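Local coordinates for Alr4995 protein (Nostoc sp., PDB 6LRG) that probably converts arginine to ornithine and ammonia in its N-terminal part and turns ornithine into proline in its NAD-binding C-terminal part, at residues E141-P146 with G311-V316; D405-I410 with K422-L427; I630-S635 with M652-I657. All coordinates share one frame; numbering follows the deposited sequence.

Contact 1: E141-P146 with G311-V316; sequences ELDSHP and GGSFQV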
loop_
_atom_site.group_PDB
_atom_site.type_symbol
_atom_site.label_atom_id
_atom_site.label_comp_id
_atom_site.label_asym_id
_atom_site.label_seq_id
_atom_site.Cartn_x
_atom_site.Cartn_y
_atom_site.Cartn_z
ATOM N N GLU B 141 -29.248 32.949 -1.218
ATOM C CA GLU B 141 -28.681 32.944 0.111
ATOM C C GLU B 141 -29.690 32.456 1.152
ATOM O O GLU B 141 -30.878 32.808 1.114
ATOM C CB GLU B 141 -28.184 34.346 0.477
ATOM C CG GLU B 141 -27.162 34.358 1.633
ATOM C CD GLU B 141 -25.762 33.908 1.215
ATOM O OE1 GLU B 141 -24.925 33.636 2.105
ATOM O OE2 GLU B 141 -25.488 33.849 -0.001
ATOM N N LEU B 142 -29.208 31.640 2.081
ATOM C CA LEU B 142 -30.000 31.184 3.217
ATOM C C LEU B 142 -30.706 32.315 3.936
ATOM O O LEU B 142 -31.852 32.166 4.366
ATOM C CB LEU B 142 -29.106 30.444 4.211
ATOM C CG LEU B 142 -29.790 30.043 5.519
ATOM C CD1 LEU B 142 -30.924 29.098 5.227
ATOM C CD2 LEU B 142 -28.790 29.404 6.481
ATOM N N ASP B 143 -30.019 33.447 4.060
ATOM C CA ASP B 143 -30.528 34.607 4.798
ATOM C C ASP B 143 -31.698 35.356 4.121
ATOM O O ASP B 143 -32.299 36.235 4.729
ATOM C CB ASP B 143 -29.396 35.595 5.043
ATOM C CG ASP B 143 -28.701 35.370 6.373
ATOM O OD1 ASP B 143 -29.250 34.620 7.201
ATOM O OD2 ASP B 143 -27.615 35.943 6.590
ATOM N N SER B 144 -32.003 35.040 2.868
ATOM C CA SER B 144 -33.210 35.592 2.258
ATOM C C SER B 144 -34.463 34.864 2.773
ATOM O O SER B 144 -35.540 35.446 2.796
ATOM C CB SER B 144 -33.145 35.527 0.722
ATOM O OG SER B 144 -33.160 34.189 0.269
ATOM N N HIS B 145 -34.320 33.613 3.210
ATOM C CA HIS B 145 -35.487 32.810 3.601
ATOM C C HIS B 145 -36.413 33.460 4.643
ATOM O O HIS B 145 -37.632 33.367 4.510
ATOM C CB HIS B 145 -35.034 31.435 4.094
ATOM C CG HIS B 145 -34.433 30.591 3.016
ATOM N ND1 HIS B 145 -34.191 29.244 3.169
ATOM C CD2 HIS B 145 -34.049 30.901 1.757
ATOM C CE1 HIS B 145 -33.676 28.761 2.051
ATOM N NE2 HIS B 145 -33.576 29.749 1.181
ATOM N N PRO B 146 -35.860 34.114 5.679
ATOM C CA PRO B 146 -36.797 34.770 6.609
ATOM C C PRO B 146 -37.514 35.995 6.023
ATOM O O PRO B 146 -38.517 36.438 6.577
ATOM C CB PRO B 146 -35.894 35.196 7.778
ATOM C CG PRO B 146 -34.691 34.280 7.675
ATOM C CD PRO B 146 -34.485 34.130 6.199
ATOM N N GLY B 311 -23.711 23.299 6.665
ATOM C CA GLY B 311 -25.011 23.690 6.142
ATOM C C GLY B 311 -25.505 25.065 6.561
ATOM O O GLY B 311 -26.698 25.335 6.495
ATOM N N GLY B 312 -24.602 25.938 6.994
ATOM C CA GLY B 312 -24.984 27.282 7.386
ATOM C C GLY B 312 -24.397 28.325 6.456
ATOM O O GLY B 312 -23.822 27.975 5.438
ATOM N N SER B 313 -24.561 29.603 6.787
ATOM C CA SER B 313 -23.884 30.670 6.047
ATOM C C SER B 313 -23.282 31.673 7.013
ATOM O O SER B 313 -23.623 31.685 8.191
ATOM C CB SER B 313 -24.840 31.381 5.076
ATOM O OG SER B 313 -25.824 32.115 5.776
ATOM N N PHE B 314 -22.394 32.528 6.520
ATOM C CA PHE B 314 -21.779 33.517 7.393
ATOM C C PHE B 314 -21.767 34.876 6.754
ATOM O O PHE B 314 -21.718 35.005 5.536
ATOM C CB PHE B 314 -20.332 33.132 7.737
ATOM C CG PHE B 314 -19.430 33.118 6.543
ATOM C CD1 PHE B 314 -18.834 34.294 6.081
ATOM C CD2 PHE B 314 -19.212 31.936 5.844
ATOM C CE1 PHE B 314 -18.038 34.283 4.948
ATOM C CE2 PHE B 314 -18.398 31.914 4.713
ATOM C CZ PHE B 314 -17.810 33.092 4.266
ATOM N N GLN B 315 -21.738 35.891 7.592
ATOM C CA GLN B 315 -21.387 37.218 7.141
ATOM C C GLN B 315 -20.322 37.811 8.070
ATOM O O GLN B 315 -20.557 37.955 9.266
ATOM C CB GLN B 315 -22.624 38.101 7.108
ATOM C CG GLN B 315 -22.381 39.472 6.547
ATOM C CD GLN B 315 -23.615 40.341 6.623
ATOM O OE1 GLN B 315 -24.628 39.967 7.232
ATOM N NE2 GLN B 315 -23.540 41.515 6.006
ATOM N N VAL B 316 -19.157 38.148 7.533
ATOM C CA VAL B 316 -18.129 38.782 8.359
ATOM C C VAL B 316 -18.481 40.246 8.552
ATOM O O VAL B 316 -18.408 41.035 7.619
ATOM C CB VAL B 316 -16.722 38.653 7.747
ATOM C CG1 VAL B 316 -15.724 39.459 8.549
ATOM C CG2 VAL B 316 -16.312 37.188 7.691
HETATM O O HOH W 1 -25.485 34.640 7.834
#
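E141, L142 and D143 pack on S313, at the start of strand 313-320. That strand is an outermost one, within the chain, of a six-stranded mixed sheet. It follows helix 299-310, which G311 closes with a Schellman motif. No direct hydrogen bond joins the two segments. E141 comes first. Its chain bends at chi2 (76°), and OE1 lies 3.7 Å from CB of S313. The same OE1 makes a salt bridge to R325 of the second subunit. L142 follows, at the start of a short 3-10 segment. Its CB approaches the hydroxyl, 4.0 Å from OG of S313. Its CD2 branch reaches along to the CA of G312, and the side chain also touches V283 and S336 of the sheet. D143 bridges through water: OD2 accepts from the water at 2.8 Å, and that water lies 3.3 Å from OG of S313. OD2 also pairs with K334 and with R325 of the second subunit, while OD1 bonds to S336. These cationic neighbours would probably favour the charged carboxylate. S144 gives two bonds to the carbonyl O of E141, one from S144 N at 3.1 Å and one, in the carbonyl plane, from S144 OG at 2.8 Å.

Contact 2: D405-I410 with K422-L427; sequences DGAIAI and KILRDL
A407 and K422 form an antiparallel hydrogen-bonded pair near the open end of the beta hairpin made by strands 407-413 and 416-422. Two backbone bonds hold it. A407 N gives to K422 O at 2.8 Å, tilted 18° from the carbonyl plane, and K422 N gives to A407 O at 2.8 Å. Just before the pair, CA of G406 lies close to the same carbonyl, 3.4 Å from K422 O.

Apolar contacts come from the sheet face that carries A407, A409 and K422. CB of A409 meets the aliphatic part of the lysine, 4.0 Å from K422 CD. CB of A407 touches L424 CD2 and, at 4.4 Å, L427 CD1.

The charged end of K422 goes elsewhere. Bends at chi3 and chi4 (138° and -128°) bring NZ back over its own loop, where it gives to D426 O at 2.8 Å from above the carbonyl plane. NZ also pairs with E431.

Around the contact, L424 packs on L558 and N562 of helix 554-567, and D405 OD1 bonds to H554 at the start of that helix. On the sheet side, V433 of strand 432-435 meets both A407 and L427.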
loop_
_atom_site.group_PDB
_atom_site.type_symbol
_atom_site.label_atom_id
_atom_site.label_comp_id
_atom_site.label_asym_id
_atom_site.label_seq_id
_atom_site.Cartn_x
_atom_site.Cartn_y
_atom_site.Cartn_z
ATOM N N ASP B 405 -16.297 12.642 23.751
ATOM C CA ASP B 405 -17.460 11.775 23.606
ATOM C C ASP B 405 -18.095 11.467 24.950
ATOM O O ASP B 405 -18.626 10.370 25.174
ATOM C CB ASP B 405 -17.098 10.473 22.889
ATOM C CG ASP B 405 -16.751 10.686 21.428
ATOM O OD1 ASP B 405 -17.080 11.753 20.883
ATOM O OD2 ASP B 405 -16.162 9.781 20.812
ATOM N N GLY B 406 -18.038 12.444 25.844
ATOM C CA GLY B 406 -18.727 12.335 27.115
ATOM C C GLY B 406 -19.738 13.456 27.261
ATOM O O GLY B 406 -19.846 14.330 26.387
ATOM N N ALA B 407 -20.483 13.413 28.362
ATOM C CA ALA B 407 -21.370 14.490 28.756
ATOM C C ALA B 407 -20.798 15.241 29.958
ATOM O O ALA B 407 -19.903 14.749 30.639
ATOM C CB ALA B 407 -22.743 13.950 29.075
ATOM N N ILE B 408 -21.315 16.434 30.218
ATOM C CA ILE B 408 -20.824 17.259 31.310
ATOM C C ILE B 408 -21.884 17.343 32.385
ATOM O O ILE B 408 -22.968 17.863 32.150
ATOM C CB ILE B 408 -20.452 18.667 30.816
ATOM C CG1 ILE B 408 -19.344 18.574 29.778
ATOM C CG2 ILE B 408 -20.030 19.566 31.963
ATOM C CD1 ILE B 408 -19.163 19.834 29.021
ATOM N N ALA B 409 -21.557 16.811 33.557
ATOM C CA ALA B 409 -22.465 16.762 34.692
ATOM C C ALA B 409 -22.073 17.849 35.678
ATOM O O ALA B 409 -20.892 18.088 35.886
ATOM C CB ALA B 409 -22.418 15.395 35.353
ATOM N N ILE B 410 -23.071 18.499 36.270
ATOM C CA ILE B 410 -22.897 19.627 37.172
ATOM C C ILE B 410 -23.484 19.242 38.523
ATOM O O ILE B 410 -24.584 18.709 38.590
ATOM C CB ILE B 410 -23.618 20.912 36.645
ATOM C CG1 ILE B 410 -23.224 21.218 35.203
ATOM C CG2 ILE B 410 -23.339 22.117 37.517
ATOM C CD1 ILE B 410 -21.743 21.354 34.988
ATOM N N LYS B 422 -18.277 12.903 32.031
ATOM C CA LYS B 422 -18.625 11.509 32.314
ATOM C C LYS B 422 -19.055 10.822 31.029
ATOM O O LYS B 422 -19.740 11.430 30.214
ATOM C CB LYS B 422 -19.766 11.410 33.341
ATOM C CG LYS B 422 -19.370 11.670 34.788
ATOM C CD LYS B 422 -20.609 11.825 35.651
ATOM C CE LYS B 422 -20.474 11.098 36.981
ATOM N NZ LYS B 422 -21.649 10.182 37.224
ATOM N N ILE B 423 -18.668 9.570 30.832
ATOM C CA ILE B 423 -19.197 8.830 29.692
ATOM C C ILE B 423 -20.622 8.444 30.000
ATOM O O ILE B 423 -21.004 8.358 31.157
ATOM C CB ILE B 423 -18.374 7.548 29.344
ATOM C CG1 ILE B 423 -18.313 6.588 30.532
ATOM C CG2 ILE B 423 -16.984 7.916 28.846
ATOM C CD1 ILE B 423 -17.583 5.295 30.209
ATOM N N LEU B 424 -21.401 8.212 28.959
ATOM C CA LEU B 424 -22.831 8.006 29.100
ATOM C C LEU B 424 -23.218 6.987 30.175
ATOM O O LEU B 424 -24.090 7.261 31.003
ATOM C CB LEU B 424 -23.415 7.581 27.760
ATOM C CG LEU B 424 -23.218 8.563 26.600
ATOM C CD1 LEU B 424 -24.217 8.271 25.479
ATOM C CD2 LEU B 424 -23.293 10.025 27.033
ATOM N N ARG B 425 -22.545 5.835 30.190
ATOM C CA ARG B 425 -22.958 4.727 31.042
ATOM C C ARG B 425 -22.638 4.945 32.512
ATOM O O ARG B 425 -22.980 4.108 33.354
ATOM C CB ARG B 425 -22.317 3.422 30.563
ATOM C CG ARG B 425 -20.803 3.379 30.619
ATOM C CD ARG B 425 -20.316 1.933 30.490
ATOM N NE ARG B 425 -18.880 1.765 30.734
ATOM C CZ ARG B 425 -17.966 1.779 29.772
ATOM N NH1 ARG B 425 -18.328 1.977 28.513
ATOM N NH2 ARG B 425 -16.692 1.604 30.056
ATOM N N ASP B 426 -21.964 6.050 32.823
ATOM C CA ASP B 426 -21.642 6.372 34.205
ATOM C C ASP B 426 -22.569 7.423 34.789
ATOM O O ASP B 426 -22.413 7.812 35.940
ATOM C CB ASP B 426 -20.210 6.855 34.328
ATOM C CG ASP B 426 -19.196 5.748 34.098
ATOM O OD1 ASP B 426 -19.581 4.560 34.054
ATOM O OD2 ASP B 426 -18.001 6.073 33.975
ATOM N N LEU B 427 -23.529 7.891 34.003
ATOM C CA LEU B 427 -24.421 8.927 34.492
ATOM C C LEU B 427 -25.436 8.300 35.425
ATOM O O LEU B 427 -25.851 7.161 35.225
ATOM C CB LEU B 427 -25.120 9.649 33.339
ATOM C CG LEU B 427 -24.291 10.489 32.369
ATOM C CD1 LEU B 427 -25.136 10.875 31.163
ATOM C CD2 LEU B 427 -23.737 11.724 33.055
#

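Contact 3: I630-S635 with M652-I657; sequences ILMLSS and MVCVDI
The peptide groups of I630, M632, V653 and V655 are hydrogen-bonded across two parallel strands. With the carboxylate of D656 they are the flat groups here. Seen as one surface, the paired strands carry L631, L633, V653 and V655 on one face and I630, M632, M652 and C654 on the other. Between them the N-H and C=O groups meet nearly head-on. M632 N gives to V653 O at 2.7 Å. V653 N gives to I630 O, V655 N to M632 O and S634 N to V655 O. The strands run 8° from exactly parallel. They belong to the beta-alpha-beta crossover 629-633, 637-645, 651-656 of a Rossmann-type sheet.

Sulfur gathers on the methionine face. M652 is bent at chi3 (76°), which swings its CE back to I630 CD1, 3.7 Å away, and to the thioether of M632. M632 is bent at chi3 too (-53°), and its CE lies 3.7 Å from C654 SG. On the other face L631 lies alongside V653 and points the same way, with CD1 3.5 Å from V653 CB. L633 and V655 are paired more loosely. This face is covered in part by helix 680-692, through V680, L684 and F683.

Past the strand, S634 takes a left-handed backbone conformation that turns the chain away, and S635 OG bonds to S639 and T494. D656 OD1 accepts from N658 N, an Asx turn, while OD2 comes 3.8 Å from S634 CA. The D656 side chain is about 9 Å from the bound NAD.

Hydrocarbon and sulfur pack on the I630 and M652 face, hydrocarbon alone on the L631 and V653 face, with no charge pair between the segments. The strand pairing therefore rests on backbone bonds, to which the side chains add apolar packing.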
loop_
_atom_site.group_PDB
_atom_site.type_symbol
_atom_site.label_atom_id
_atom_site.label_comp_id
_atom_site.label_asym_id
_atom_site.label_seq_id
_atom_site.Cartn_x
_atom_site.Cartn_y
_atom_site.Cartn_z
ATOM N N ILE B 630 -19.336 -18.747 4.935
ATOM C CA ILE B 630 -19.135 -17.588 5.775
ATOM C C ILE B 630 -18.665 -16.430 4.905
ATOM O O ILE B 630 -17.652 -16.529 4.206
ATOM C CB ILE B 630 -18.113 -17.866 6.895
ATOM C CG1 ILE B 630 -18.636 -18.947 7.840
ATOM C CG2 ILE B 630 -17.822 -16.602 7.690
ATOM C CD1 ILE B 630 -17.650 -19.294 8.922
ATOM N N LEU B 631 -19.412 -15.334 4.946
ATOM C CA LEU B 631 -19.074 -14.147 4.176
ATOM C C LEU B 631 -18.393 -13.089 5.041
ATOM O O LEU B 631 -19.015 -12.526 5.932
ATOM C CB LEU B 631 -20.335 -13.575 3.561
ATOM C CG LEU B 631 -20.137 -12.808 2.275
ATOM C CD1 LEU B 631 -19.515 -13.743 1.248
ATOM C CD2 LEU B 631 -21.502 -12.297 1.820
ATOM N N MET B 632 -17.123 -12.807 4.777
ATOM C CA MET B 632 -16.364 -11.939 5.664
ATOM C C MET B 632 -16.106 -10.576 5.023
ATOM O O MET B 632 -15.257 -10.432 4.141
ATOM C CB MET B 632 -15.052 -12.620 6.089
ATOM C CG MET B 632 -15.284 -13.852 6.993
ATOM S SD MET B 632 -13.821 -14.804 7.479
ATOM C CE MET B 632 -13.078 -15.119 5.883
ATOM N N LEU B 633 -16.853 -9.578 5.495
ATOM C CA LEU B 633 -16.878 -8.278 4.859
ATOM C C LEU B 633 -16.153 -7.215 5.694
ATOM O O LEU B 633 -16.721 -6.633 6.619
ATOM C CB LEU B 633 -18.331 -7.870 4.590
ATOM C CG LEU B 633 -19.174 -8.875 3.785
ATOM C CD1 LEU B 633 -20.655 -8.456 3.768
ATOM C CD2 LEU B 633 -18.643 -9.053 2.357
ATOM N N SER B 634 -14.887 -6.994 5.353
ATOM C CA SER B 634 -14.032 -5.988 5.974
ATOM C C SER B 634 -14.104 -5.939 7.490
ATOM O O SER B 634 -14.361 -4.875 8.051
ATOM C CB SER B 634 -14.381 -4.607 5.427
ATOM O OG SER B 634 -14.132 -4.548 4.036
ATOM N N SER B 635 -13.877 -7.066 8.158
ATOM C CA SER B 635 -13.988 -7.087 9.618
ATOM C C SER B 635 -12.692 -7.437 10.332
ATOM O O SER B 635 -12.598 -7.291 11.553
ATOM C CB SER B 635 -15.088 -8.060 10.041
ATOM O OG SER B 635 -15.149 -9.168 9.154
ATOM N N MET B 652 -15.371 -20.014 2.675
ATOM C CA MET B 652 -15.049 -18.759 3.324
ATOM C C MET B 652 -14.657 -17.703 2.301
ATOM O O MET B 652 -13.709 -17.888 1.542
ATOM C CB MET B 652 -13.938 -18.980 4.345
ATOM C CG MET B 652 -14.271 -20.091 5.323
ATOM S SD MET B 652 -13.395 -19.998 6.881
ATOM C CE MET B 652 -14.259 -18.677 7.713
ATOM N N VAL B 653 -15.415 -16.611 2.270
ATOM C CA VAL B 653 -15.157 -15.541 1.327
ATOM C C VAL B 653 -14.701 -14.294 2.061
ATOM O O VAL B 653 -15.412 -13.764 2.909
ATOM C CB VAL B 653 -16.392 -15.208 0.492
ATOM C CG1 VAL B 653 -16.039 -14.142 -0.561
ATOM C CG2 VAL B 653 -16.936 -16.470 -0.163
ATOM N N CYS B 654 -13.513 -13.826 1.721
ATOM C CA CYS B 654 -12.889 -12.759 2.469
ATOM C C CYS B 654 -12.655 -11.537 1.599
ATOM O O CYS B 654 -11.779 -11.535 0.730
ATOM C CB CYS B 654 -11.565 -13.232 3.068
ATOM S SG CYS B 654 -11.095 -12.300 4.537
ATOM N N VAL B 655 -13.443 -10.496 1.833
ATOM C CA VAL B 655 -13.239 -9.232 1.147
ATOM C C VAL B 655 -12.632 -8.206 2.081
ATOM O O VAL B 655 -13.163 -7.946 3.156
ATOM C CB VAL B 655 -14.543 -8.670 0.590
ATOM C CG1 VAL B 655 -14.233 -7.545 -0.391
ATOM C CG2 VAL B 655 -15.348 -9.767 -0.083
ATOM N N ASP B 656 -11.513 -7.626 1.672
ATOM C CA ASP B 656 -10.912 -6.536 2.421
ATOM C C ASP B 656 -10.066 -5.707 1.458
ATOM O O ASP B 656 -9.620 -6.225 0.432
ATOM C CB ASP B 656 -10.078 -7.077 3.582
ATOM C CG ASP B 656 -9.816 -6.035 4.665
ATOM O OD1 ASP B 656 -9.170 -5.005 4.352
ATOM O OD2 ASP B 656 -10.232 -6.261 5.830
ATOM N N ILE B 657 -9.860 -4.427 1.768
ATOM C CA ILE B 657 -9.047 -3.554 0.918
ATOM C C ILE B 657 -7.561 -3.747 1.213
ATOM O O ILE B 657 -6.712 -3.526 0.355
ATOM C CB ILE B 657 -9.421 -2.056 1.093
ATOM C CG1 ILE B 657 -8.865 -1.229 -0.065
ATOM C CG2 ILE B 657 -8.923 -1.507 2.432
ATOM C CD1 ILE B 657 -9.243 -1.765 -1.417
#

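Overall arrangement
The three contacts follow one another along the chain and neither nest nor cross. Contact 1 comes first and closes a long loop of 164 residues. It ties a segment leading into helix 145-152 to an outermost strand of the six-stranded mixed sheet, beside the second subunit. Contact 2 closes a short hairpin within the seven-stranded mixed sheet, its centre 34 Å from that of contact 1. Contact 3 closes a beta-alpha-beta unit in the parallel sheet of the Rossmann part that binds NAD. Its centre lies 36 Å from that of contact 2 and 46 Å from that of contact 1, across the centre of the chain. Each contact thus belongs to a different sheet, and none touches another.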